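Local atomic coordinates of GlcNAc Inducible Gene 2, GIG2 (Candida albicans, PDB entry 6AKZ), a protein that binds an iron ion and probably acts as an oxygenase of the DUF1479 family, within the cupin clan. Residues 86-100 against 339-353. Numbering follows the deposited sequence.
Sequences GCLMIENVIDVDRID and PDVKKGSFVFWHCDL
K343 reaches across to the first turn of helix 96-112, and each carbon of its chain has a partner there. CB lies 3.9 Å from I99 CG2, and CG keeps to the same methyl. CD runs past V96 CG1, the two side chains crossing at about a right angle, and lies 3.4 Å from D100 OD1; CE is 3.7 Å from the same oxygen. Because every torsion beyond CG is close to anti, the stem stays straight and delivers NZ to D100, where a salt bridge of 3.2 Å joins NZ to OD1. The ammonium meets that oxygen from above the carboxylate plane, 43° out of it, and a water held by D100 OD2 makes a weak further link to NZ.

Beside this lysine, G344 takes the third position of a type II turn with positive phi. Its carbonyl accepts the N-H of I94 and, more weakly and at a poor angle, that of V93, tying the turn to the loop before the helix.

Further along, strands 87-91 and 346-350 run antiparallel. L88 pairs with F348 and I90 with F346 through reciprocal backbone bonds; the most linear, F348 N to L88 O, measures 177° at the hydrogen. On the face shared with V347, M89 bends at chi3 (-69°), bringing CE within 3.8 Å of both V341 CG2 and V347 CG2. On the other face, I90 CD1 meets the edge of the F348 ring, 4.0 Å from CE2. One water joins E91 OE2, K342 N and S345 OG.

The two strands lie inside a mixed sheet, with 63-65 beside 87-91 and 256-261 antiparallel beside 346-350, consistent with the cupin clan's double-stranded beta-helix core. Helix 143-153 covers the face bearing F346 and F348, while W349, on the opposite face, packs against the iron ligand H355.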
loop_
_atom_site.group_PDB
_atom_site.type_symbol
_atom_site.label_atom_id
_atom_site.label_comp_id
_atom_site.label_asym_id
_atom_site.label_seq_id
_atom_site.Cartn_x
_atom_site.Cartn_y
_atom_site.Cartn_z
ATOM N N GLY A 86 10.227 -6.123 2.514
ATOM C CA GLY A 86 9.071 -5.260 2.273
ATOM C C GLY A 86 7.758 -5.743 2.848
ATOM O O GLY A 86 6.676 -5.269 2.463
ATOM N N CYS A 87 7.774 -6.756 3.725
ATOM C CA CYS A 87 6.551 -7.289 4.347
ATOM C C CYS A 87 6.975 -7.751 5.765
ATOM O O CYS A 87 8.168 -7.923 6.073
ATOM C CB CYS A 87 5.910 -8.444 3.518
ATOM S SG CYS A 87 7.137 -9.698 3.085
ATOM N N LEU A 88 6.012 -7.871 6.605
ATOM C CA LEU A 88 6.180 -8.266 8.012
ATOM C C LEU A 88 4.885 -8.827 8.549
ATOM O O LEU A 88 3.841 -8.206 8.388
ATOM C CB LEU A 88 6.577 -7.034 8.829
ATOM C CG LEU A 88 6.742 -7.258 10.352
ATOM C CD1 LEU A 88 7.863 -8.239 10.699
ATOM C CD2 LEU A 88 7.122 -5.891 10.939
ATOM N N MET A 89 4.959 -9.923 9.298
ATOM C CA MET A 89 3.876 -10.440 10.074
ATOM C C MET A 89 4.237 -10.288 11.562
ATOM O O MET A 89 5.290 -10.733 11.991
ATOM C CB MET A 89 3.595 -11.895 9.704
ATOM C CG MET A 89 2.580 -12.606 10.679
ATOM S SD MET A 89 2.377 -14.372 10.266
ATOM C CE MET A 89 1.534 -14.272 8.752
ATOM N N ILE A 90 3.414 -9.589 12.293
ATOM C CA ILE A 90 3.587 -9.380 13.745
ATOM C C ILE A 90 2.581 -10.219 14.448
ATOM O O ILE A 90 1.333 -10.033 14.306
ATOM C CB ILE A 90 3.389 -7.912 14.081
ATOM C CG1 ILE A 90 4.289 -7.004 13.240
ATOM C CG2 ILE A 90 3.568 -7.687 15.586
ATOM C CD1 ILE A 90 3.969 -5.538 13.394
ATOM N N GLU A 91 3.037 -11.165 15.218
ATOM C CA GLU A 91 2.127 -12.101 15.905
ATOM C C GLU A 91 1.618 -11.607 17.260
ATOM O O GLU A 91 2.280 -10.845 17.894
ATOM C CB GLU A 91 2.815 -13.443 16.060
ATOM C CG GLU A 91 2.953 -14.103 14.715
ATOM C CD GLU A 91 3.152 -15.608 14.783
ATOM O OE1 GLU A 91 4.305 -15.924 15.140
ATOM O OE2 GLU A 91 2.201 -16.423 14.433
ATOM N N ASN A 92 0.380 -11.944 17.628
ATOM C CA ASN A 92 -0.104 -11.760 18.964
ATOM C C ASN A 92 -0.298 -10.277 19.319
ATOM O O ASN A 92 -0.052 -9.821 20.431
ATOM C CB ASN A 92 0.818 -12.467 20.006
ATOM C CG ASN A 92 0.904 -13.996 19.829
ATOM O OD1 ASN A 92 -0.086 -14.693 19.709
ATOM N ND2 ASN A 92 2.075 -14.510 19.931
ATOM N N VAL A 93 -0.702 -9.499 18.341
ATOM C CA VAL A 93 -1.047 -8.092 18.563
ATOM C C VAL A 93 -2.348 -7.990 19.366
ATOM O O VAL A 93 -2.474 -7.126 20.221
ATOM C CB VAL A 93 -1.260 -7.387 17.236
ATOM C CG1 VAL A 93 -1.627 -5.908 17.528
ATOM C CG2 VAL A 93 0.034 -7.543 16.396
ATOM N N ILE A 94 -3.305 -8.852 19.080
ATOM C CA ILE A 94 -4.615 -8.833 19.746
ATOM C C ILE A 94 -4.917 -10.232 20.262
ATOM O O ILE A 94 -4.708 -11.208 19.546
ATOM C CB ILE A 94 -5.740 -8.412 18.790
ATOM C CG1 ILE A 94 -5.468 -7.084 18.084
ATOM C CG2 ILE A 94 -7.104 -8.346 19.511
ATOM C CD1 ILE A 94 -5.378 -5.926 18.975
ATOM N N ASP A 95 -5.406 -10.307 21.507
ATOM C CA ASP A 95 -5.892 -11.592 22.078
ATOM C C ASP A 95 -6.931 -12.271 21.213
ATOM O O ASP A 95 -7.847 -11.628 20.715
ATOM C CB ASP A 95 -6.537 -11.367 23.467
ATOM C CG ASP A 95 -5.550 -10.968 24.521
ATOM O OD1 ASP A 95 -4.395 -11.482 24.516
ATOM O OD2 ASP A 95 -5.912 -10.128 25.391
ATOM N N VAL A 96 -6.913 -13.598 21.205
ATOM C CA VAL A 96 -7.857 -14.375 20.429
ATOM C C VAL A 96 -9.271 -14.142 20.888
ATOM O O VAL A 96 -10.193 -14.059 20.075
ATOM C CB VAL A 96 -7.532 -15.878 20.499
ATOM C CG1 VAL A 96 -8.665 -16.722 19.928
ATOM C CG2 VAL A 96 -6.199 -16.159 19.802
ATOM N N ASP A 97 -9.503 -14.018 22.180
ATOM C CA ASP A 97 -10.877 -13.813 22.586
ATOM C C ASP A 97 -11.485 -12.525 22.057
ATOM O O ASP A 97 -12.677 -12.453 21.696
ATOM C CB ASP A 97 -11.011 -13.875 24.123
ATOM C CG ASP A 97 -10.900 -15.318 24.665
ATOM O OD1 ASP A 97 -11.069 -16.322 23.911
ATOM O OD2 ASP A 97 -10.608 -15.438 25.869
ATOM N N ARG A 98 -10.687 -11.476 22.055
ATOM C CA ARG A 98 -11.112 -10.217 21.489
ATOM C C ARG A 98 -11.376 -10.245 19.986
ATOM O O ARG A 98 -12.339 -9.675 19.444
ATOM C CB ARG A 98 -10.026 -9.182 21.805
ATOM C CG ARG A 98 -10.325 -7.799 21.295
ATOM C CD ARG A 98 -11.680 -7.250 21.614
ATOM N NE ARG A 98 -11.889 -7.157 23.051
ATOM C CZ ARG A 98 -13.027 -6.728 23.622
ATOM N NH1 ARG A 98 -14.068 -6.369 22.880
ATOM N NH2 ARG A 98 -13.126 -6.656 24.961
ATOM N N ILE A 99 -10.518 -10.933 19.292
ATOM C CA ILE A 99 -10.709 -11.193 17.874
ATOM C C ILE A 99 -12.008 -11.901 17.566
ATOM O O ILE A 99 -12.732 -11.525 16.634
ATOM C CB ILE A 99 -9.536 -12.004 17.279
ATOM C CG1 ILE A 99 -8.290 -11.189 17.262
ATOM C CG2 ILE A 99 -9.861 -12.517 15.879
ATOM C CD1 ILE A 99 -8.231 -10.043 16.296
ATOM N N ASP A 100 -12.332 -12.913 18.368
ATOM C CA ASP A 100 -13.568 -13.673 18.189
ATOM C C ASP A 100 -14.810 -12.798 18.375
ATOM O O ASP A 100 -15.766 -12.898 17.607
ATOM C CB ASP A 100 -13.613 -14.859 19.155
ATOM C CG ASP A 100 -12.459 -15.821 18.949
ATOM O OD1 ASP A 100 -11.629 -15.571 18.049
ATOM O OD2 ASP A 100 -12.382 -16.825 19.687
ATOM N N PRO A 339 3.506 -16.888 5.785
ATOM C CA PRO A 339 3.455 -17.922 6.857
ATOM C C PRO A 339 2.046 -18.123 7.361
ATOM O O PRO A 339 1.119 -17.341 7.058
ATOM C CB PRO A 339 4.477 -17.435 7.930
ATOM C CG PRO A 339 5.040 -16.154 7.414
ATOM C CD PRO A 339 4.454 -15.810 6.106
ATOM N N ASP A 340 1.855 -19.256 8.030
ATOM C CA ASP A 340 0.572 -19.566 8.697
ATOM C C ASP A 340 0.097 -18.320 9.464
ATOM O O ASP A 340 0.888 -17.657 10.091
ATOM C CB ASP A 340 0.735 -20.754 9.665
ATOM C CG ASP A 340 0.994 -22.074 8.930
ATOM O OD1 ASP A 340 0.798 -22.197 7.662
ATOM O OD2 ASP A 340 1.427 -23.013 9.657
ATOM N N VAL A 341 -1.150 -17.964 9.289
ATOM C CA VAL A 341 -1.738 -16.791 9.939
ATOM C C VAL A 341 -2.533 -17.265 11.150
ATOM O O VAL A 341 -3.368 -18.182 11.016
ATOM C CB VAL A 341 -2.707 -16.103 8.948
ATOM C CG1 VAL A 341 -3.492 -14.996 9.590
ATOM C CG2 VAL A 341 -1.915 -15.583 7.776
ATOM N N LYS A 342 -2.290 -16.617 12.286
ATOM C CA LYS A 342 -3.053 -16.805 13.507
ATOM C C LYS A 342 -3.946 -15.548 13.803
ATOM O O LYS A 342 -3.572 -14.409 13.578
ATOM C CB LYS A 342 -2.098 -17.121 14.661
ATOM C CG LYS A 342 -1.211 -18.355 14.417
ATOM C CD LYS A 342 -2.047 -19.612 14.389
ATOM C CE LYS A 342 -1.167 -20.906 14.448
ATOM N NZ LYS A 342 -1.011 -21.525 13.084
ATOM N N LYS A 343 -5.105 -15.785 14.357
ATOM C CA LYS A 343 -6.001 -14.674 14.897
ATOM C C LYS A 343 -5.210 -13.654 15.700
ATOM O O LYS A 343 -4.376 -14.027 16.504
ATOM C CB LYS A 343 -7.066 -15.268 15.839
ATOM C CG LYS A 343 -8.060 -16.089 15.132
ATOM C CD LYS A 343 -9.018 -16.741 16.126
ATOM C CE LYS A 343 -10.055 -17.533 15.348
ATOM N NZ LYS A 343 -11.044 -18.180 16.263
ATOM N N GLY A 344 -5.382 -12.394 15.389
ATOM C CA GLY A 344 -4.697 -11.355 16.124
ATOM C C GLY A 344 -3.293 -11.023 15.718
ATOM O O GLY A 344 -2.674 -10.149 16.390
ATOM N N SER A 345 -2.817 -11.618 14.618
ATOM C CA SER A 345 -1.622 -11.155 13.933
ATOM C C SER A 345 -2.000 -10.039 12.979
ATOM O O SER A 345 -3.126 -9.916 12.552
ATOM C CB SER A 345 -0.967 -12.249 13.087
ATOM O OG SER A 345 -0.522 -13.262 13.973
ATOM N N PHE A 346 -1.017 -9.201 12.705
ATOM C CA PHE A 346 -1.144 -8.100 11.756
ATOM C C PHE A 346 -0.121 -8.326 10.673
ATOM O O PHE A 346 1.047 -8.588 10.998
ATOM C CB PHE A 346 -1.023 -6.749 12.412
ATOM C CG PHE A 346 -1.694 -5.665 11.670
ATOM C CD1 PHE A 346 -1.076 -5.079 10.567
ATOM C CD2 PHE A 346 -2.975 -5.272 11.971
ATOM C CE1 PHE A 346 -1.718 -4.141 9.845
ATOM C CE2 PHE A 346 -3.610 -4.302 11.240
ATOM C CZ PHE A 346 -3.014 -3.758 10.183
ATOM N N VAL A 347 -0.532 -8.150 9.400
ATOM C CA VAL A 347 0.343 -8.318 8.280
ATOM C C VAL A 347 0.448 -6.962 7.546
ATOM O O VAL A 347 -0.574 -6.399 7.150
ATOM C CB VAL A 347 -0.075 -9.451 7.344
ATOM C CG1 VAL A 347 0.646 -9.410 6.000
ATOM C CG2 VAL A 347 0.081 -10.802 8.047
ATOM N N PHE A 348 1.669 -6.537 7.309
ATOM C CA PHE A 348 2.000 -5.292 6.550
ATOM C C PHE A 348 2.760 -5.639 5.275
ATOM O O PHE A 348 3.640 -6.508 5.269
ATOM C CB PHE A 348 2.935 -4.397 7.346
ATOM C CG PHE A 348 2.312 -3.659 8.457
ATOM C CD1 PHE A 348 1.451 -2.618 8.185
ATOM C CD2 PHE A 348 2.618 -3.973 9.795
ATOM C CE1 PHE A 348 0.831 -1.867 9.193
ATOM C CE2 PHE A 348 1.982 -3.229 10.816
ATOM C CZ PHE A 348 1.107 -2.193 10.507
ATOM N N TRP A 349 2.488 -4.929 4.194
ATOM C CA TRP A 349 3.372 -4.943 3.097
ATOM C C TRP A 349 3.513 -3.524 2.500
ATOM O O TRP A 349 2.585 -2.691 2.440
ATOM C CB TRP A 349 3.061 -5.974 2.024
ATOM C CG TRP A 349 1.736 -5.830 1.316
ATOM C CD1 TRP A 349 1.549 -5.332 0.073
ATOM C CD2 TRP A 349 0.437 -6.174 1.819
ATOM N NE1 TRP A 349 0.153 -5.323 -0.270
ATOM C CE2 TRP A 349 -0.516 -5.919 0.767
ATOM C CE3 TRP A 349 -0.023 -6.738 3.021
ATOM C CZ2 TRP A 349 -1.879 -6.200 0.902
ATOM C CZ3 TRP A 349 -1.419 -6.967 3.174
ATOM C CH2 TRP A 349 -2.310 -6.705 2.142
ATOM N N HIS A 350 4.717 -3.269 2.033
ATOM C CA HIS A 350 5.076 -1.995 1.345
ATOM C C HIS A 350 4.215 -1.746 0.115
ATOM O O HIS A 350 3.814 -2.658 -0.594
ATOM C CB HIS A 350 6.550 -1.951 0.974
ATOM C CG HIS A 350 7.069 -0.596 0.633
ATOM N ND1 HIS A 350 7.010 -0.071 -0.634
ATOM C CD2 HIS A 350 7.802 0.274 1.362
ATOM C CE1 HIS A 350 7.622 1.097 -0.664
ATOM N NE2 HIS A 350 8.109 1.334 0.547
ATOM N N CYS A 351 3.819 -0.492 -0.081
ATOM C CA CYS A 351 2.994 -0.122 -1.208
ATOM C C CYS A 351 3.548 -0.540 -2.563
ATOM O O CYS A 351 2.801 -0.659 -3.525
ATOM C CB CYS A 351 2.656 1.398 -1.188
ATOM S SG CYS A 351 4.139 2.436 -1.233
ATOM N N ASP A 352 4.833 -0.778 -2.644
ATOM C CA ASP A 352 5.482 -1.233 -3.887
ATOM C C ASP A 352 5.743 -2.730 -3.930
ATOM O O ASP A 352 6.551 -3.182 -4.780
ATOM C CB ASP A 352 6.777 -0.470 -4.134
ATOM C CG ASP A 352 6.580 0.927 -4.755
ATOM O OD1 ASP A 352 5.419 1.292 -5.137
ATOM O OD2 ASP A 352 7.596 1.705 -4.715
ATOM N N LEU A 353 5.152 -3.526 -3.011
ATOM C CA LEU A 353 5.439 -4.946 -3.029
ATOM C C LEU A 353 4.432 -5.724 -3.917
ATOM O O LEU A 353 3.176 -5.574 -3.805
ATOM C CB LEU A 353 5.393 -5.513 -1.617
ATOM C CG LEU A 353 6.236 -6.744 -1.470
ATOM C CD1 LEU A 353 7.711 -6.366 -1.504
ATOM C CD2 LEU A 353 5.972 -7.542 -0.202
HETATM O O HOH W 1 0.360 -15.378 12.625
HETATM O O HOH W 2 3.207 -18.412 11.766
HETATM O O HOH W 3 -1.294 -13.991 16.512
HETATM O O HOH W 4 -11.415 -19.410 19.264
#